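Local coordinates for protein transcriptional activator ToxR (Vibrio vulnificus, PDB 6UTC) that activates transcription from the membrane, its periplasmic domain probably sensing bile salts and interacting with the partner protein ToxS, at residues A[25-36]-A[60-69]; A[70-78]-A[87-95]. All coordinates share one frame; numbering follows the deposited sequence. Where two conformers were deposited one is given.

Contact 1: residues A[25-36]-A[60-69]; sequences VEVLTPLNHPPL and PVKVIATGGQ. With SO4 (sulfate ion), chain B.
Gln69 NE2 is gripped by two carbonyl oxygens: it donates to Gly67 O at 3.0 Å, with the acceptor almost exactly in the amide plane, and reaches over to Pro35 O by a weak but straight bond of 3.3 Å. The bend of the Gln69 chain at chi2 (-58°) folds the amide back toward Gly67, and OE1 lies 3.4 Å from Pro34 CB. A water donating to both Pro35 O and Gln69 OE1 adds a second link between the two residues.

His33, the last residue of the type I turn from Pro30, uses both ring nitrogens. ND1 donates to Pro34 O within its own loop, in the ring plane and on a lone pair of the carbonyl, while NE2 accepts Gly67 N at the end of strand 62-67 at 2.9 Å, a donor tilted 22° from the ring plane. One donating and one accepting nitrogen is consistent with a neutral ring, its rotation fixed by the two bonds. Thr29 OG1, anti to its own backbone N (chi1 -167°), donates nearly straight along the carbonyl of Ala65 at 2.8 Å to O.

Strands 25-30 and 62-67 run parallel, the first and last strands of a beta-alpha-beta unit whose crossover includes helix 40-52. Leu28 binds strand 62-67 through both backbone polar atoms, N to Val63 O and O to Ala65 N. The faces differ in partners: Val27 CG2 lies alongside Val63 CG1 at 3.6 Å on the side covered by helix 40-52, whereas on the other Leu28 CD1 touches both Lys62 CD (3.7 Å) and Ile64 CD1, crossing each side chain at a slant. At the start of this pairing Val61 and Lys62 both face Ile78 of strand 72-78, a classic beta bulge. Beyond the turn, Leu36 CD1 packs on Ala65 CB at 3.9 Å, and Leu36 N donates to a sulfate, probably from the crystallisation liquor, that Arg17 and Gln37 also bind.

Contact 2: residues A[70-78]-A[87-95]; sequences GNQLILNYI and NVTLRIFSE
Asn71 O accepts Ser94 N, just past the end of strand 88-93, at 2.9 Å with the donor tilted from the carbonyl plane. Gln72, its CG anti to the backbone N (chi1 -169°) and its chain extended, runs beside Phe93: CG sits over one ring face toward the rim, and NE2 comes within 3.4 Å of Phe93 CE2. The amide and ring planes are 40° apart, too far from parallel for a stack. Its OE1 turns instead toward Arg91 CB. Leu73 is paired by two backbone bonds with Ile92, and its CB lies 3.8 Å from Ile92 CG1.

On the opposite face, Ile74 divides its branches between neighbours, CD1 alongside Arg91 CG (3.6 Å) and CG2 against Thr89 CG2 (3.5 Å). Leu75 again exchanges two backbone bonds, here with Leu90, while its CD1 slants over to Ile92 CD1. Asn76 runs beside Thr89. Tyr77 exchanges two backbone bonds with Val88 and brings CE2 to 3.6 Å from Leu90 CD1; the ring itself stacks with that of Tyr50 of helix 40-52. At Ile78 the pairing ends: Asn87 OD1 approaches Ile78 CA but is taken by His79 N.

Hydrogen-bonded pairs (Leu73-Ile92, Leu75-Leu90, Tyr77-Val88) thus alternate with non-hydrogen-bonded ones (Gln72-Phe93, Ile74-Arg91, Asn76-Thr89), and the strand directions differ by 155°, the geometry of a twisted antiparallel beta hairpin.

In the fold
Contact 1 closes before contact 2 opens along the chain, and their centres lie about 10 Å apart in one five-stranded mixed sheet ordered 16-22, 25-30, 62-67, 72-78, 88-93. Strands 62-67 and 72-78 join them directly, with Ile64 N 2.8 Å from Asn76 O, a probable hydrogen bond. Only the pairing in contact 1 is parallel; contact 2 supplies the edge hairpin. Both place side chains against helix 40-52: Val27 and Val63 from contact 1, Leu73 and Tyr77 from contact 2. That helix carries Cys46, whose disulfide to Cys103 ties it to the C-terminal end; Tyr77 touches Cys46, which places the hairpin next to one end of the disulfide that constrains this periplasmic domain.

Contact 1: residues A[25-36]-A[60-69]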
loop_
_atom_site.group_PDB
_atom_site.type_symbol
_atom_site.label_atom_id
_atom_site.label_comp_id
_atom_site.label_asym_id
_atom_site.label_seq_id
_atom_site.Cartn_x
_atom_site.Cartn_y
_atom_site.Cartn_z
ATOM N N VAL A 25 7.899 5.349 1.860
ATOM C CA VAL A 25 6.638 4.820 2.362
ATOM C C VAL A 25 6.934 3.465 2.988
ATOM O O VAL A 25 7.478 2.571 2.327
ATOM C CB VAL A 25 5.593 4.691 1.240
ATOM C CG1 VAL A 25 4.280 4.145 1.800
ATOM C CG2 VAL A 25 5.370 6.036 0.550
ATOM N N GLU A 26 6.593 3.306 4.265
ATOM C CA GLU A 26 6.771 2.019 4.926
ATOM C C GLU A 26 5.657 1.095 4.479
ATOM O O GLU A 26 4.486 1.369 4.749
ATOM C CB GLU A 26 6.671 2.187 6.436
ATOM C CG GLU A 26 7.749 3.025 7.048
ATOM C CD GLU A 26 7.559 3.149 8.543
ATOM O OE1 GLU A 26 7.647 2.114 9.236
ATOM O OE2 GLU A 26 7.298 4.270 9.020
ATOM N N VAL A 27 6.007 -0.009 3.831
ATOM C CA VAL A 27 5.033 -1.046 3.511
ATOM C C VAL A 27 5.054 -2.042 4.658
ATOM O O VAL A 27 6.045 -2.742 4.858
ATOM C CB VAL A 27 5.331 -1.721 2.171
ATOM C CG1 VAL A 27 4.286 -2.791 1.890
ATOM C CG2 VAL A 27 5.371 -0.681 1.057
ATOM N N LEU A 28 3.958 -2.099 5.398
ATOM C CA LEU A 28 3.857 -2.850 6.640
ATOM C C LEU A 28 2.788 -3.918 6.521
ATOM O O LEU A 28 1.852 -3.788 5.727
ATOM C CB LEU A 28 3.444 -1.927 7.784
ATOM C CG LEU A 28 4.364 -0.753 8.080
ATOM C CD1 LEU A 28 3.665 0.217 9.025
ATOM C CD2 LEU A 28 5.662 -1.253 8.687
ATOM N N THR A 29 2.927 -4.971 7.321
ATOM C CA THR A 29 1.877 -5.970 7.448
ATOM C C THR A 29 1.855 -6.414 8.902
ATOM O O THR A 29 2.877 -6.305 9.587
ATOM C CB THR A 29 2.100 -7.148 6.477
ATOM O OG1 THR A 29 0.926 -7.960 6.401
ATOM C CG2 THR A 29 3.259 -8.028 6.885
ATOM N N PRO A 30 0.717 -6.874 9.418
ATOM C CA PRO A 30 0.704 -7.359 10.801
ATOM C C PRO A 30 1.777 -8.422 11.018
ATOM O O PRO A 30 2.105 -9.201 10.119
ATOM C CB PRO A 30 -0.713 -7.927 10.965
ATOM C CG PRO A 30 -1.532 -7.117 10.005
ATOM C CD PRO A 30 -0.625 -6.931 8.808
ATOM N N LEU A 31 2.326 -8.439 12.239
ATOM C CA LEU A 31 3.497 -9.253 12.571
ATOM C C LEU A 31 3.388 -10.671 12.040
ATOM O O LEU A 31 4.314 -11.190 11.406
ATOM C CB LEU A 31 3.679 -9.303 14.088
ATOM C CG LEU A 31 4.794 -10.233 14.567
ATOM C CD1 LEU A 31 6.151 -9.735 14.090
ATOM C CD2 LEU A 31 4.764 -10.336 16.083
ATOM N N ASN A 32 2.265 -11.324 12.307
ATOM C CA ASN A 32 2.129 -12.721 11.947
ATOM C C ASN A 32 1.285 -12.949 10.704
ATOM O O ASN A 32 0.892 -14.090 10.433
ATOM C CB ASN A 32 1.636 -13.528 13.144
ATOM C CG ASN A 32 2.702 -13.651 14.214
ATOM O OD1 ASN A 32 3.814 -14.076 13.925
ATOM N ND2 ASN A 32 2.386 -13.229 15.416
ATOM N N HIS A 33 1.017 -11.901 9.931
ATOM C CA HIS A 33 0.303 -12.088 8.685
ATOM C C HIS A 33 1.083 -13.044 7.781
ATOM O O HIS A 33 2.311 -13.041 7.776
ATOM C CB HIS A 33 0.138 -10.736 7.999
ATOM C CG HIS A 33 -0.814 -10.762 6.855
ATOM N ND1 HIS A 33 -0.464 -11.210 5.597
ATOM C CD2 HIS A 33 -2.116 -10.396 6.777
ATOM C CE1 HIS A 33 -1.515 -11.137 4.800
ATOM N NE2 HIS A 33 -2.532 -10.643 5.491
ATOM N N PRO A 34 0.390 -13.852 6.985
ATOM C CA PRO A 34 1.076 -14.768 6.066
ATOM C C PRO A 34 1.924 -14.022 5.050
ATOM O O PRO A 34 1.787 -12.796 4.866
ATOM C CB PRO A 34 -0.092 -15.498 5.374
ATOM C CG PRO A 34 -1.236 -15.402 6.338
ATOM C CD PRO A 34 -1.069 -14.059 6.991
ATOM N N PRO A 35 2.790 -14.734 4.327
ATOM C CA PRO A 35 3.742 -14.069 3.432
ATOM C C PRO A 35 3.062 -13.304 2.303
ATOM O O PRO A 35 2.032 -13.715 1.769
ATOM C CB PRO A 35 4.591 -15.228 2.893
ATOM C CG PRO A 35 4.406 -16.340 3.891
ATOM C CD PRO A 35 3.016 -16.193 4.386
ATOM N N LEU A 36 3.671 -12.174 1.945
ATOM C CA LEU A 36 3.180 -11.322 0.873
ATOM C C LEU A 36 4.233 -11.008 -0.178
ATOM O O LEU A 36 3.945 -10.235 -1.096
ATOM C CB LEU A 36 2.624 -10.013 1.447
ATOM C CG LEU A 36 1.325 -10.158 2.228
ATOM C CD1 LEU A 36 0.986 -8.843 2.912
ATOM C CD2 LEU A 36 0.184 -10.602 1.308
ATOM N N PRO A 60 1.949 9.557 1.665
ATOM C CA PRO A 60 1.569 8.675 2.766
ATOM C C PRO A 60 2.799 8.312 3.570
ATOM O O PRO A 60 3.914 8.230 3.044
ATOM C CB PRO A 60 0.997 7.447 2.048
ATOM C CG PRO A 60 1.735 7.426 0.749
ATOM C CD PRO A 60 1.863 8.876 0.362
ATOM N N VAL A 61 2.584 8.126 4.873
ATOM C CA VAL A 61 3.633 7.650 5.769
ATOM C C VAL A 61 3.849 6.159 5.567
ATOM O O VAL A 61 4.985 5.667 5.503
ATOM C CB VAL A 61 3.247 7.959 7.231
ATOM C CG1 VAL A 61 4.308 7.425 8.191
ATOM C CG2 VAL A 61 3.008 9.455 7.444
ATOM N N LYS A 62 2.760 5.416 5.456
ATOM C CA LYS A 62 2.842 3.974 5.421
ATOM C C LYS A 62 1.670 3.450 4.634
ATOM O O LYS A 62 0.679 4.151 4.396
ATOM C CB LYS A 62 2.867 3.374 6.827
ATOM C CG LYS A 62 1.732 3.787 7.702
ATOM C CD LYS A 62 2.135 3.592 9.162
ATOM C CE LYS A 62 1.123 4.186 10.118
ATOM N NZ LYS A 62 1.632 4.090 11.515
ATOM N N VAL A 63 1.816 2.207 4.211
ATOM C CA VAL A 63 0.747 1.456 3.578
ATOM C C VAL A 63 0.715 0.088 4.238
ATOM O O VAL A 63 1.757 -0.573 4.373
ATOM C CB VAL A 63 0.873 1.391 2.038
ATOM C CG1 VAL A 63 2.125 0.687 1.590
ATOM C CG2 VAL A 63 -0.369 0.754 1.421
ATOM N N ILE A 64 -0.454 -0.296 4.728
ATOM C CA ILE A 64 -0.635 -1.578 5.395
ATOM C C ILE A 64 -1.192 -2.544 4.367
ATOM O O ILE A 64 -2.273 -2.313 3.807
ATOM C CB ILE A 64 -1.596 -1.477 6.587
ATOM C CG1 ILE A 64 -1.292 -0.244 7.444
ATOM C CG2 ILE A 64 -1.591 -2.797 7.390
ATOM C CD1 ILE A 64 0.060 -0.215 8.027
ATOM N N ALA A 65 -0.472 -3.628 4.132
ATOM C CA ALA A 65 -0.868 -4.648 3.173
ATOM C C ALA A 65 -1.394 -5.868 3.919
ATOM O O ALA A 65 -0.708 -6.399 4.797
ATOM C CB ALA A 65 0.336 -5.047 2.326
ATOM N N THR A 66 -2.605 -6.311 3.566
ATOM C CA THR A 66 -3.200 -7.501 4.159
ATOM C C THR A 66 -3.975 -8.280 3.104
ATOM O O THR A 66 -4.265 -7.789 2.008
ATOM C CB THR A 66 -4.147 -7.167 5.312
ATOM O OG1 THR A 66 -5.201 -6.337 4.828
ATOM C CG2 THR A 66 -3.422 -6.469 6.446
ATOM N N GLY A 67 -4.319 -9.515 3.449
ATOM C CA GLY A 67 -5.019 -10.381 2.503
ATOM C C GLY A 67 -4.035 -11.056 1.586
ATOM O O GLY A 67 -3.019 -11.588 2.040
ATOM N N GLY A 68 -4.332 -11.070 0.289
ATOM C CA GLY A 68 -3.363 -11.552 -0.675
ATOM C C GLY A 68 -3.176 -13.046 -0.732
ATOM O O GLY A 68 -2.294 -13.519 -1.452
ATOM N N GLN A 69 -3.966 -13.817 0.006
ATOM C CA GLN A 69 -3.793 -15.264 -0.054
ATOM C C GLN A 69 -4.562 -15.860 -1.221
ATOM O O GLN A 69 -4.172 -16.916 -1.741
ATOM C CB GLN A 69 -4.125 -15.882 1.304
ATOM C CG GLN A 69 -3.382 -15.154 2.437
ATOM C CD GLN A 69 -1.867 -15.164 2.256
ATOM O OE1 GLN A 69 -1.244 -16.215 2.308
ATOM N NE2 GLN A 69 -1.273 -13.995 2.043
HETATM S S SO4 B . 6.873 -12.017 3.782
HETATM O O1 SO4 B . 7.067 -13.190 4.631
HETATM O O2 SO4 B . 5.589 -11.393 4.084
HETATM O O3 SO4 B . 6.846 -12.468 2.385
HETATM O O4 SO4 B . 7.971 -11.083 4.000
HETATM O O HOH W 1 1.153 -16.438 1.497
#

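Contact 2: residues A[70-78]-A[87-95]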
loop_
_atom_site.group_PDB
_atom_site.type_symbol
_atom_site.label_atom_id
_atom_site.label_comp_id
_atom_site.label_asym_id
_atom_site.label_seq_id
_atom_site.Cartn_x
_atom_site.Cartn_y
_atom_site.Cartn_z
ATOM N N GLY A 70 -5.614 -15.188 -1.663
ATOM C CA GLY A 70 -6.239 -15.427 -2.944
ATOM C C GLY A 70 -5.780 -14.403 -3.960
ATOM O O GLY A 70 -4.608 -14.007 -3.988
ATOM N N ASN A 71 -6.711 -13.924 -4.778
ATOM C CA ASN A 71 -6.355 -13.024 -5.864
ATOM C C ASN A 71 -6.562 -11.552 -5.527
ATOM O O ASN A 71 -6.461 -10.713 -6.423
ATOM C CB ASN A 71 -7.097 -13.392 -7.153
ATOM C CG ASN A 71 -8.599 -13.240 -7.032
ATOM O OD1 ASN A 71 -9.121 -12.814 -6.003
ATOM N ND2 ASN A 71 -9.309 -13.594 -8.100
ATOM N N GLN A 72 -6.828 -11.223 -4.263
ATOM C CA GLN A 72 -7.124 -9.855 -3.854
ATOM C C GLN A 72 -6.244 -9.451 -2.679
ATOM O O GLN A 72 -6.106 -10.207 -1.709
ATOM C CB GLN A 72 -8.594 -9.701 -3.468
ATOM C CG GLN A 72 -9.021 -8.260 -3.300
ATOM C CD GLN A 72 -10.529 -8.070 -3.385
ATOM O OE1 GLN A 72 -11.047 -7.006 -3.044
ATOM N NE2 GLN A 72 -11.240 -9.104 -3.831
ATOM N N LEU A 73 -5.663 -8.259 -2.771
ATOM C CA LEU A 73 -4.847 -7.664 -1.722
ATOM C C LEU A 73 -5.470 -6.343 -1.290
ATOM O O LEU A 73 -5.959 -5.579 -2.129
ATOM C CB LEU A 73 -3.434 -7.405 -2.258
ATOM C CG LEU A 73 -2.418 -6.870 -1.238
ATOM C CD1 LEU A 73 -1.925 -8.013 -0.349
ATOM C CD2 LEU A 73 -1.241 -6.192 -1.911
ATOM N N ILE A 74 -5.468 -6.082 0.018
ATOM C CA ILE A 74 -5.932 -4.821 0.581
ATOM C C ILE A 74 -4.720 -3.963 0.904
ATOM O O ILE A 74 -3.780 -4.430 1.564
ATOM C CB ILE A 74 -6.771 -5.064 1.845
ATOM C CG1 ILE A 74 -7.842 -6.128 1.593
ATOM C CG2 ILE A 74 -7.374 -3.762 2.333
ATOM C CD1 ILE A 74 -8.767 -5.800 0.440
ATOM N N LEU A 75 -4.725 -2.714 0.441
ATOM C CA LEU A 75 -3.692 -1.745 0.798
ATOM C C LEU A 75 -4.352 -0.555 1.475
ATOM O O LEU A 75 -5.247 0.073 0.898
ATOM C CB LEU A 75 -2.941 -1.268 -0.444
ATOM C CG LEU A 75 -2.100 -2.329 -1.142
ATOM C CD1 LEU A 75 -1.549 -1.808 -2.463
ATOM C CD2 LEU A 75 -0.970 -2.798 -0.247
ATOM N N ASN A 76 -3.916 -0.245 2.683
ATOM C CA ASN A 76 -4.439 0.888 3.436
ATOM C C ASN A 76 -3.346 1.947 3.515
ATOM O O ASN A 76 -2.344 1.763 4.219
ATOM C CB ASN A 76 -4.903 0.438 4.818
ATOM C CG ASN A 76 -6.355 -0.014 4.815
ATOM O OD1 ASN A 76 -7.266 0.815 4.765
ATOM N ND2 ASN A 76 -6.577 -1.307 4.825
ATOM N N TYR A 77 -3.535 3.036 2.777
ATOM C CA TYR A 77 -2.595 4.150 2.785
ATOM C C TYR A 77 -2.913 5.073 3.946
ATOM O O TYR A 77 -4.049 5.556 4.068
ATOM C CB TYR A 77 -2.707 4.916 1.474
ATOM C CG TYR A 77 -2.006 4.238 0.327
ATOM C CD1 TYR A 77 -0.661 4.453 0.102
ATOM C CD2 TYR A 77 -2.685 3.373 -0.516
ATOM C CE1 TYR A 77 0.002 3.835 -0.940
ATOM C CE2 TYR A 77 -2.029 2.746 -1.569
ATOM C CZ TYR A 77 -0.690 2.995 -1.771
ATOM O OH TYR A 77 -0.027 2.374 -2.815
ATOM N N ILE A 78 -1.922 5.315 4.789
ATOM C CA ILE A 78 -2.073 6.150 5.969
ATOM C C ILE A 78 -1.208 7.386 5.795
ATOM O O ILE A 78 -0.020 7.287 5.452
ATOM C CB ILE A 78 -1.719 5.376 7.249
ATOM C CG1 ILE A 78 -2.697 4.209 7.429
ATOM C CG2 ILE A 78 -1.749 6.308 8.458
ATOM C CD1 ILE A 78 -2.270 3.176 8.452
ATOM N N ASN A 87 -6.524 9.381 3.694
ATOM C CA ASN A 87 -6.342 7.955 3.944
ATOM C C ASN A 87 -7.318 7.159 3.096
ATOM O O ASN A 87 -8.499 7.505 2.994
ATOM C CB ASN A 87 -6.641 7.623 5.402
ATOM C CG ASN A 87 -5.632 8.204 6.357
ATOM O OD1 ASN A 87 -4.597 8.714 5.947
ATOM N ND2 ASN A 87 -5.925 8.119 7.644
ATOM N N VAL A 88 -6.841 6.052 2.526
ATOM C CA VAL A 88 -7.701 5.229 1.689
ATOM C C VAL A 88 -7.386 3.756 1.864
ATOM O O VAL A 88 -6.233 3.358 2.084
ATOM C CB VAL A 88 -7.629 5.580 0.192
ATOM C CG1 VAL A 88 -8.229 6.927 -0.078
ATOM C CG2 VAL A 88 -6.207 5.508 -0.286
ATOM N N THR A 89 -8.436 2.954 1.770
ATOM C CA THR A 89 -8.326 1.521 1.568
ATOM C C THR A 89 -8.540 1.237 0.091
ATOM O O THR A 89 -9.569 1.628 -0.477
ATOM C CB THR A 89 -9.396 0.786 2.363
ATOM O OG1 THR A 89 -9.313 1.150 3.736
ATOM C CG2 THR A 89 -9.179 -0.710 2.249
ATOM N N LEU A 90 -7.578 0.554 -0.523
ATOM C CA LEU A 90 -7.656 0.153 -1.918
ATOM C C LEU A 90 -7.576 -1.364 -2.000
ATOM O O LEU A 90 -6.998 -2.018 -1.133
ATOM C CB LEU A 90 -6.487 0.741 -2.723
ATOM C CG LEU A 90 -6.226 2.249 -2.663
ATOM C CD1 LEU A 90 -5.044 2.604 -3.540
ATOM C CD2 LEU A 90 -7.466 3.023 -3.074
ATOM N N ARG A 91 -8.147 -1.920 -3.058
ATOM C CA ARG A 91 -8.126 -3.353 -3.304
ATOM C C ARG A 91 -7.531 -3.585 -4.682
ATOM O O ARG A 91 -7.962 -2.968 -5.664
ATOM C CB ARG A 91 -9.537 -3.931 -3.227
ATOM C CG ARG A 91 -10.261 -3.549 -1.938
ATOM C CD ARG A 91 -11.502 -2.707 -2.206
ATOM N NE ARG A 91 -11.813 -1.799 -1.100
ATOM C CZ ARG A 91 -12.315 -2.186 0.069
ATOM N NH1 ARG A 91 -12.555 -3.472 0.295
ATOM N NH2 ARG A 91 -12.575 -1.290 1.013
ATOM N N ILE A 92 -6.525 -4.441 -4.760
ATOM C CA ILE A 92 -5.921 -4.761 -6.042
ATOM C C ILE A 92 -6.014 -6.258 -6.273
ATOM O O ILE A 92 -6.026 -7.057 -5.334
ATOM C CB ILE A 92 -4.472 -4.246 -6.183
ATOM C CG1 ILE A 92 -3.551 -4.946 -5.188
ATOM C CG2 ILE A 92 -4.420 -2.726 -5.997
ATOM C CD1 ILE A 92 -2.094 -4.587 -5.378
ATOM N N PHE A 93 -6.091 -6.635 -7.543
ATOM C CA PHE A 93 -6.194 -8.029 -7.931
ATOM C C PHE A 93 -4.884 -8.493 -8.547
ATOM O O PHE A 93 -4.105 -7.692 -9.070
ATOM C CB PHE A 93 -7.352 -8.234 -8.910
ATOM C CG PHE A 93 -8.698 -8.037 -8.282
ATOM C CD1 PHE A 93 -9.225 -6.767 -8.129
ATOM C CD2 PHE A 93 -9.423 -9.119 -7.810
ATOM C CE1 PHE A 93 -10.461 -6.576 -7.536
ATOM C CE2 PHE A 93 -10.661 -8.939 -7.216
ATOM C CZ PHE A 93 -11.181 -7.665 -7.080
ATOM N N SER A 94 -4.635 -9.798 -8.457
ATOM C CA SER A 94 -3.398 -10.341 -9.009
ATOM C C SER A 94 -3.408 -10.297 -10.533
ATOM O O SER A 94 -2.436 -9.857 -11.158
ATOM C CB SER A 94 -3.177 -11.766 -8.504
ATOM O OG SER A 94 -4.296 -12.578 -8.794
ATOM N N GLU A 95 -4.506 -10.738 -11.149
ATOM C CA GLU A 95 -4.547 -10.839 -12.604
ATOM C C GLU A 95 -4.837 -9.490 -13.256
ATOM O O GLU A 95 -4.172 -9.108 -14.226
ATOM C CB GLU A 95 -5.574 -11.891 -13.035
ATOM C CG GLU A 95 -5.211 -13.315 -12.630
ATOM C CD GLU A 95 -6.287 -14.323 -13.001
ATOM O OE1 GLU A 95 -7.377 -13.898 -13.438
ATOM O OE2 GLU A 95 -6.042 -15.540 -12.855
#